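Local coordinates for surface glycoprotein (Trypanosoma brucei, PDB 5KLH), which is a membrane-bound surface antigen of the insect-stage parasite, of unproven function but probably a sensor, represented here by its bilobed ectodomain, at residues 126-136 with 145-153; 156-164 with 200-210. All coordinates share one frame; numbering follows the deposited sequence.

Contact 1. Residues 126-136 with 145-153. With SO4 (sulfate ion), chain C.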
# COMPACT_ATOMS: atom_id res chain seq x y z
N CYS A 126 0.84 -12.74 -18.28
CA CYS A 126 0.63 -13.39 -16.99
C CYS A 126 1.56 -14.59 -16.81
O CYS A 126 2.29 -14.67 -15.82
CB CYS A 126 -0.82 -13.84 -16.86
SG CYS A 126 -1.15 -14.69 -15.31
N TYR A 127 1.52 -15.51 -17.77
CA TYR A 127 2.37 -16.69 -17.73
C TYR A 127 3.86 -16.35 -17.71
O TYR A 127 4.64 -17.01 -17.04
CB TYR A 127 2.04 -17.61 -18.90
CG TYR A 127 0.73 -18.33 -18.72
CD1 TYR A 127 0.59 -19.29 -17.73
CD2 TYR A 127 -0.37 -18.03 -19.51
CE1 TYR A 127 -0.61 -19.96 -17.55
CE2 TYR A 127 -1.58 -18.70 -19.34
CZ TYR A 127 -1.69 -19.66 -18.35
OH TYR A 127 -2.89 -20.32 -18.19
N SER A 128 4.24 -15.30 -18.43
CA SER A 128 5.64 -14.88 -18.43
C SER A 128 6.07 -14.36 -17.05
O SER A 128 7.25 -14.38 -16.71
CB SER A 128 5.86 -13.80 -19.50
OG SER A 128 7.25 -13.54 -19.67
N GLN A 129 5.10 -13.91 -16.26
CA GLN A 129 5.39 -13.35 -14.94
C GLN A 129 5.23 -14.41 -13.86
O GLN A 129 5.27 -14.10 -12.67
CB GLN A 129 4.49 -12.15 -14.64
CG GLN A 129 4.73 -10.96 -15.56
CD GLN A 129 3.73 -9.83 -15.34
OE1 GLN A 129 4.07 -8.65 -15.46
NE2 GLN A 129 2.48 -10.18 -15.04
N GLY A 130 5.02 -15.65 -14.28
CA GLY A 130 4.91 -16.75 -13.34
C GLY A 130 3.53 -16.90 -12.73
O GLY A 130 3.34 -17.62 -11.76
N GLY A 131 2.55 -16.21 -13.31
CA GLY A 131 1.20 -16.30 -12.81
C GLY A 131 0.46 -17.49 -13.40
O GLY A 131 1.00 -18.24 -14.22
N GLN A 132 -0.77 -17.67 -12.93
CA GLN A 132 -1.71 -18.59 -13.55
C GLN A 132 -2.88 -17.79 -14.08
O GLN A 132 -3.30 -16.82 -13.45
CB GLN A 132 -2.18 -19.65 -12.54
CG GLN A 132 -1.13 -20.71 -12.27
CD GLN A 132 -1.46 -21.58 -11.08
OE1 GLN A 132 -2.61 -21.98 -10.88
NE2 GLN A 132 -0.45 -21.86 -10.25
N TYR A 133 -3.39 -18.16 -15.25
CA TYR A 133 -4.47 -17.40 -15.84
C TYR A 133 -5.80 -18.14 -15.80
O TYR A 133 -5.86 -19.37 -15.95
CB TYR A 133 -4.15 -17.01 -17.29
CG TYR A 133 -4.93 -15.80 -17.73
CD1 TYR A 133 -4.52 -14.53 -17.35
CD2 TYR A 133 -6.11 -15.93 -18.46
CE1 TYR A 133 -5.24 -13.41 -17.73
CE2 TYR A 133 -6.84 -14.82 -18.84
CZ TYR A 133 -6.39 -13.56 -18.47
OH TYR A 133 -7.12 -12.45 -18.84
N SER A 134 -6.87 -17.39 -15.60
CA SER A 134 -8.21 -17.92 -15.70
C SER A 134 -8.96 -17.13 -16.76
O SER A 134 -9.21 -15.94 -16.58
CB SER A 134 -8.92 -17.84 -14.35
OG SER A 134 -10.27 -18.24 -14.45
N THR A 135 -9.31 -17.79 -17.87
CA THR A 135 -10.06 -17.12 -18.94
C THR A 135 -11.55 -17.20 -18.66
O THR A 135 -12.07 -18.28 -18.38
CB THR A 135 -9.74 -17.72 -20.32
OG1 THR A 135 -8.35 -17.50 -20.61
CG2 THR A 135 -10.60 -17.09 -21.40
N GLN A 136 -12.22 -16.06 -18.71
CA GLN A 136 -13.65 -16.00 -18.42
C GLN A 136 -14.48 -15.75 -19.67
O GLN A 136 -15.59 -16.27 -19.79
CB GLN A 136 -13.93 -14.91 -17.38
CG GLN A 136 -13.38 -15.23 -16.01
CD GLN A 136 -14.07 -16.43 -15.39
OE1 GLN A 136 -15.28 -16.64 -15.57
NE2 GLN A 136 -13.30 -17.24 -14.66
N LYS A 145 -15.54 -8.71 -18.55
CA LYS A 145 -14.39 -9.13 -17.77
C LYS A 145 -13.89 -10.42 -18.40
O LYS A 145 -14.54 -11.46 -18.27
CB LYS A 145 -14.76 -9.37 -16.30
CG LYS A 145 -15.51 -8.21 -15.66
CD LYS A 145 -14.64 -6.97 -15.62
CE LYS A 145 -15.39 -5.76 -15.07
NZ LYS A 145 -14.52 -4.54 -15.07
N CYS A 146 -12.76 -10.35 -19.08
CA CYS A 146 -12.36 -11.45 -19.96
C CYS A 146 -11.56 -12.54 -19.27
O CYS A 146 -11.60 -13.70 -19.68
CB CYS A 146 -11.56 -10.89 -21.14
SG CYS A 146 -12.48 -9.59 -21.98
N GLY A 147 -10.85 -12.17 -18.21
CA GLY A 147 -10.08 -13.15 -17.47
C GLY A 147 -9.23 -12.47 -16.42
O GLY A 147 -9.29 -11.25 -16.28
N TYR A 148 -8.45 -13.25 -15.68
CA TYR A 148 -7.61 -12.65 -14.66
C TYR A 148 -6.34 -13.44 -14.40
O TYR A 148 -6.32 -14.67 -14.48
CB TYR A 148 -8.38 -12.47 -13.34
CG TYR A 148 -8.79 -13.73 -12.61
CD1 TYR A 148 -7.96 -14.30 -11.65
CD2 TYR A 148 -10.03 -14.31 -12.83
CE1 TYR A 148 -8.36 -15.44 -10.95
CE2 TYR A 148 -10.43 -15.44 -12.14
CZ TYR A 148 -9.59 -16.00 -11.20
OH TYR A 148 -9.98 -17.13 -10.51
N CYS A 149 -5.29 -12.69 -14.12
CA CYS A 149 -4.02 -13.27 -13.74
C CYS A 149 -3.96 -13.42 -12.23
O CYS A 149 -4.33 -12.50 -11.49
CB CYS A 149 -2.86 -12.41 -14.22
SG CYS A 149 -1.27 -13.18 -13.94
N LYS A 150 -3.49 -14.58 -11.78
CA LYS A 150 -3.50 -14.88 -10.36
C LYS A 150 -2.09 -15.05 -9.81
O LYS A 150 -1.28 -15.78 -10.37
CB LYS A 150 -4.33 -16.14 -10.11
CG LYS A 150 -4.32 -16.63 -8.69
CD LYS A 150 -5.11 -17.94 -8.57
CE LYS A 150 -4.71 -18.91 -9.67
NZ LYS A 150 -5.77 -19.02 -10.72
N GLN A 151 -1.80 -14.34 -8.71
CA GLN A 151 -0.52 -14.48 -8.04
C GLN A 151 -0.74 -14.74 -6.56
O GLN A 151 -1.63 -14.14 -5.94
CB GLN A 151 0.34 -13.23 -8.24
CG GLN A 151 0.76 -12.96 -9.68
CD GLN A 151 1.91 -13.82 -10.15
OE1 GLN A 151 2.35 -14.75 -9.46
NE2 GLN A 151 2.43 -13.52 -11.34
N GLU A 152 0.06 -15.64 -5.98
CA GLU A 152 -0.01 -15.90 -4.55
C GLU A 152 1.04 -15.09 -3.80
O GLU A 152 2.22 -15.14 -4.15
CB GLU A 152 0.19 -17.40 -4.26
CG GLU A 152 -0.71 -18.33 -5.08
CD GLU A 152 -2.19 -18.17 -4.78
OE1 GLU A 152 -2.57 -17.58 -3.75
OE2 GLU A 152 -3.00 -18.67 -5.60
N VAL A 153 0.59 -14.34 -2.80
CA VAL A 153 1.49 -13.49 -2.02
C VAL A 153 1.31 -13.68 -0.52
O VAL A 153 0.23 -14.09 -0.05
CB VAL A 153 1.28 -12.01 -2.35
CG1 VAL A 153 1.49 -11.80 -3.84
CG2 VAL A 153 -0.14 -11.57 -1.98
S SO4 C . -6.11 -20.34 -20.22
O1 SO4 C . -6.59 -20.40 -21.59
O2 SO4 C . -4.71 -19.89 -20.21
O3 SO4 C . -6.96 -19.41 -19.48
O4 SO4 C . -6.18 -21.66 -19.59
O HOH W 1 4.99 -15.29 -9.55
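Cys-146 opens the pairing near the start of strand 145-164, where its carbonyl oxygen takes the backbone N-H of Gln-136. N of Gln-136 is 2.6 Å from O of Cys-146, above the carbonyl plane. The sulfur of Cys-146 is held elsewhere, in a disulfide to Cys-140. Gly-147 comes next and is met by the hydroxyl end of Tyr-133, whose OH is 3.2 Å from C of Gly-147. That hydroxyl is hydrogen-bonded to His-119 of helix 116-128.

Tyr-148 exchanges two backbone hydrogen bonds with Ser-134. Its CG sits between the backbone N and the carbonyl carbon (chi1 67°), which lays the ring beside Ser-134. CB of Ser-134 rests over one ring face in a CH-pi contact, 3.9 Å from the centroid. The Tyr-133 ring is on the opposite face of the sheet, and the carbonyl oxygen of Tyr-148 lies over one face of that ring. Cys-149 pairs with Tyr-133 and closes a disulfide with Cys-126, SG to SG 2.0 Å, with chi3 75°.

Lys-150 exchanges backbone hydrogen bonds with Gln-132, and its CE lies 3.9 Å from CB of Gln-132. Gln-151 bends at chi2 (-79°), which turns its amide back to the helix end. There NE2 donates to O of Gln-129 over 3.2 Å from above the carbonyl plane, and a water donates to OE1. Gly-130 is the C-prime residue of the Schellman motif that ends this helix.

On the Tyr-133 and Thr-135 face, a sulfate, probably from the crystallisation liquor, accepts bonds from Tyr-127 OH and Thr-135 OG1. The antiparallel hairpin is thus fastened to helix 116-128 by one covalent link, while the Gln-151 amide ties the strand to the turn after the helix.

Contact 2. Residues 156-164 with 200-210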
# COMPACT_ATOMS: atom_id res chain seq x y z
N SER A 156 4.53 -9.66 4.58
CA SER A 156 5.88 -9.57 5.12
C SER A 156 6.07 -8.27 5.89
O SER A 156 6.78 -8.23 6.89
CB SER A 156 6.90 -9.67 4.00
OG SER A 156 8.21 -9.54 4.52
N LYS A 157 5.47 -7.20 5.38
CA LYS A 157 5.59 -5.88 5.98
C LYS A 157 4.21 -5.25 5.99
O LYS A 157 3.59 -5.10 4.94
CB LYS A 157 6.59 -5.02 5.19
CG LYS A 157 7.02 -3.75 5.91
CD LYS A 157 8.25 -3.11 5.27
CE LYS A 157 9.40 -4.10 5.10
NZ LYS A 157 10.59 -3.49 4.44
N LEU A 158 3.72 -4.91 7.18
CA LEU A 158 2.40 -4.32 7.32
C LEU A 158 2.57 -2.85 7.67
O LEU A 158 3.24 -2.54 8.64
CB LEU A 158 1.62 -5.06 8.42
CG LEU A 158 0.22 -4.50 8.72
CD1 LEU A 158 -0.71 -4.85 7.60
CD2 LEU A 158 -0.28 -5.06 10.03
N TYR A 159 2.01 -1.96 6.85
CA TYR A 159 2.11 -0.52 7.07
C TYR A 159 0.82 0.04 7.63
O TYR A 159 -0.23 -0.12 7.01
CB TYR A 159 2.42 0.21 5.76
CG TYR A 159 3.68 -0.21 5.06
CD1 TYR A 159 3.73 -1.39 4.32
CD2 TYR A 159 4.80 0.59 5.09
CE1 TYR A 159 4.88 -1.77 3.66
CE2 TYR A 159 5.96 0.22 4.42
CZ TYR A 159 5.99 -0.96 3.71
OH TYR A 159 7.13 -1.32 3.04
N LEU A 160 0.89 0.71 8.78
CA LEU A 160 -0.30 1.26 9.41
C LEU A 160 -0.15 2.77 9.52
O LEU A 160 0.98 3.26 9.54
CB LEU A 160 -0.52 0.64 10.80
CG LEU A 160 -0.60 -0.88 10.83
CD1 LEU A 160 -0.66 -1.42 12.26
CD2 LEU A 160 -1.82 -1.33 10.06
N VAL A 161 -1.27 3.49 9.57
CA VAL A 161 -1.22 4.95 9.64
C VAL A 161 -2.11 5.51 10.73
O VAL A 161 -3.28 5.10 10.88
CB VAL A 161 -1.62 5.57 8.27
CG1 VAL A 161 -1.43 7.08 8.27
CG2 VAL A 161 -0.79 4.97 7.14
N ALA A 162 -1.55 6.43 11.51
CA ALA A 162 -2.32 7.16 12.51
C ALA A 162 -2.49 8.62 12.10
O ALA A 162 -1.59 9.22 11.53
CB ALA A 162 -1.64 7.09 13.88
N ALA A 163 -3.66 9.17 12.43
CA ALA A 163 -4.00 10.58 12.20
C ALA A 163 -4.16 11.32 13.51
O ALA A 163 -4.58 10.74 14.52
CB ALA A 163 -5.28 10.68 11.40
N SER A 164 -3.85 12.61 13.51
CA SER A 164 -4.15 13.44 14.68
C SER A 164 -5.63 13.41 15.02
O SER A 164 -6.48 13.41 14.13
CB SER A 164 -3.73 14.89 14.44
OG SER A 164 -2.34 14.97 14.19
N VAL A 200 5.95 -4.68 11.31
CA VAL A 200 4.85 -3.73 11.39
C VAL A 200 5.43 -2.34 11.55
O VAL A 200 6.26 -2.12 12.44
CB VAL A 200 3.91 -4.04 12.56
CG1 VAL A 200 2.75 -3.05 12.56
CG2 VAL A 200 3.41 -5.46 12.46
N GLN A 201 5.02 -1.41 10.68
CA GLN A 201 5.46 -0.02 10.77
C GLN A 201 4.27 0.92 10.87
O GLN A 201 3.35 0.89 10.04
CB GLN A 201 6.32 0.36 9.54
CG GLN A 201 7.55 -0.54 9.37
CD GLN A 201 8.41 -0.17 8.17
OE1 GLN A 201 8.15 0.81 7.48
NE2 GLN A 201 9.44 -0.98 7.91
N LEU A 202 4.29 1.79 11.89
CA LEU A 202 3.22 2.76 12.07
C LEU A 202 3.73 4.16 11.75
O LEU A 202 4.69 4.64 12.38
CB LEU A 202 2.65 2.69 13.50
CG LEU A 202 1.60 3.74 13.87
CD1 LEU A 202 0.29 3.47 13.14
CD2 LEU A 202 1.37 3.82 15.37
N TYR A 203 3.13 4.79 10.74
CA TYR A 203 3.42 6.16 10.32
C TYR A 203 2.36 7.12 10.79
O TYR A 203 1.21 6.72 11.07
CB TYR A 203 3.51 6.25 8.79
CG TYR A 203 4.72 5.58 8.22
CD1 TYR A 203 4.71 4.21 7.99
CD2 TYR A 203 5.87 6.30 7.91
CE1 TYR A 203 5.85 3.58 7.47
CE2 TYR A 203 6.99 5.68 7.40
CZ TYR A 203 6.97 4.32 7.18
OH TYR A 203 8.09 3.68 6.67
N SER A 204 2.71 8.40 10.82
CA SER A 204 1.68 9.43 10.94
C SER A 204 1.25 9.86 9.54
O SER A 204 2.04 9.75 8.59
CB SER A 204 2.18 10.63 11.76
OG SER A 204 3.19 11.36 11.08
N GLU A 205 0.00 10.30 9.41
CA GLU A 205 -0.55 10.72 8.13
C GLU A 205 0.30 11.74 7.39
O GLU A 205 0.37 11.71 6.17
CB GLU A 205 -1.96 11.33 8.31
CG GLU A 205 -3.06 10.34 8.43
CD GLU A 205 -4.43 10.99 8.33
OE1 GLU A 205 -4.57 12.19 8.68
OE2 GLU A 205 -5.38 10.28 7.95
N GLY A 206 0.89 12.68 8.13
CA GLY A 206 1.66 13.72 7.47
C GLY A 206 3.10 13.36 7.16
O GLY A 206 3.88 14.23 6.76
N ASP A 207 3.47 12.09 7.33
CA ASP A 207 4.86 11.70 7.06
C ASP A 207 5.24 11.91 5.61
O ASP A 207 4.45 11.64 4.72
CB ASP A 207 5.11 10.25 7.44
CG ASP A 207 6.58 9.95 7.59
OD1 ASP A 207 7.07 10.12 8.72
OD2 ASP A 207 7.23 9.54 6.59
N PRO A 208 6.48 12.37 5.35
CA PRO A 208 6.89 12.54 3.96
C PRO A 208 6.92 11.23 3.17
O PRO A 208 6.82 11.25 1.95
CB PRO A 208 8.30 13.12 4.10
CG PRO A 208 8.23 13.92 5.37
CD PRO A 208 7.41 13.02 6.29
N PHE A 209 7.06 10.10 3.86
CA PHE A 209 6.99 8.81 3.17
C PHE A 209 5.63 8.66 2.48
O PHE A 209 5.54 8.23 1.32
CB PHE A 209 7.24 7.65 4.16
CG PHE A 209 7.18 6.28 3.53
CD1 PHE A 209 5.98 5.58 3.47
CD2 PHE A 209 8.32 5.66 3.05
CE1 PHE A 209 5.91 4.32 2.91
CE2 PHE A 209 8.26 4.40 2.49
CZ PHE A 209 7.05 3.73 2.43
N ILE A 210 4.56 9.00 3.20
CA ILE A 210 3.21 8.88 2.65
C ILE A 210 3.00 9.95 1.58
O ILE A 210 2.48 9.66 0.50
CB ILE A 210 2.16 8.98 3.76
CG1 ILE A 210 2.20 7.71 4.62
CG2 ILE A 210 0.78 9.22 3.16
CD1 ILE A 210 1.32 7.76 5.86
O HOH W 2 -3.39 13.74 10.83
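Tyr-159 and Gln-201 are bridged, which puts both on one face of the sheet, and a shared torsion, CG beside the backbone N (chi1 -58°), makes them run side by side. The ring and amide planes are 67° apart, and CE2 of Tyr-159 comes 3.8 Å from OE1 of Gln-201. The Gln-201 chain is extended, so OE1 also reaches Tyr-203, whose OH donates to it over 3.0 Å. This bond holds the amide rotation. NE2 of Gln-201 lies 3.6 Å from CD of Lys-157, whose chain crosses it at a slant. The edge of the Tyr-159 ring faces CE1 of Tyr-203, and OH of Tyr-203 stands over the centre of the Phe-209 ring.

Further along this face, Val-161 and Ile-210 meet tip to tip. CD1 of Ile-210 lies 3.7 Å from CG1 of Val-161 and touches both methyls. Asp-207 caps the helix start by accepting from Phe-209 N.

The other face is mostly aliphatic. Leu-160 CD1 packs on Val-200 CG1 at 3.8 Å, and CD1 of Leu-202 lies between CB of Leu-160 and CB of Ala-162. The backbones run parallel, joined by five hydrogen bonds from Leu-158 to Glu-205. At the end of the ladder the carboxylate of Glu-205 lies against CB of Ala-163. A water bridges OE1 of Glu-205 and N of Ser-164, and OE2 is hydrogen-bonded to Ser-173.

The contact is a buried part of the mixed sheet. Strand 197-204 has strand 51-63 as its other, antiparallel neighbour. Strands 72-79 and 85-100 cover the Leu-158 and Leu-160 side, while helix 208-215 lies over the Val-161 and Tyr-203 side, where Tyr-57 also meets the Tyr-203 ring.

Contacts 1 and 2 use successive parts of one long strand, 145-164, and belong to the same mixed sheet. Their centres are about 31 Å apart, and the segments meet only through the chain. Contact 1 lies about 21 Å from the centre of the chain and is partly buried, whereas contact 2 lies about 10 Å from it and is buried. The strand pairs antiparallel in the first and parallel in the second. Contact 1 adds a disulfide to its hydrogen bonds; contact 2 rests on backbone bonds and side-chain packing. The shared strand probably runs between the two lobes of the ectodomain. The bound sulfate belongs to contact 1 and marks no known functional site.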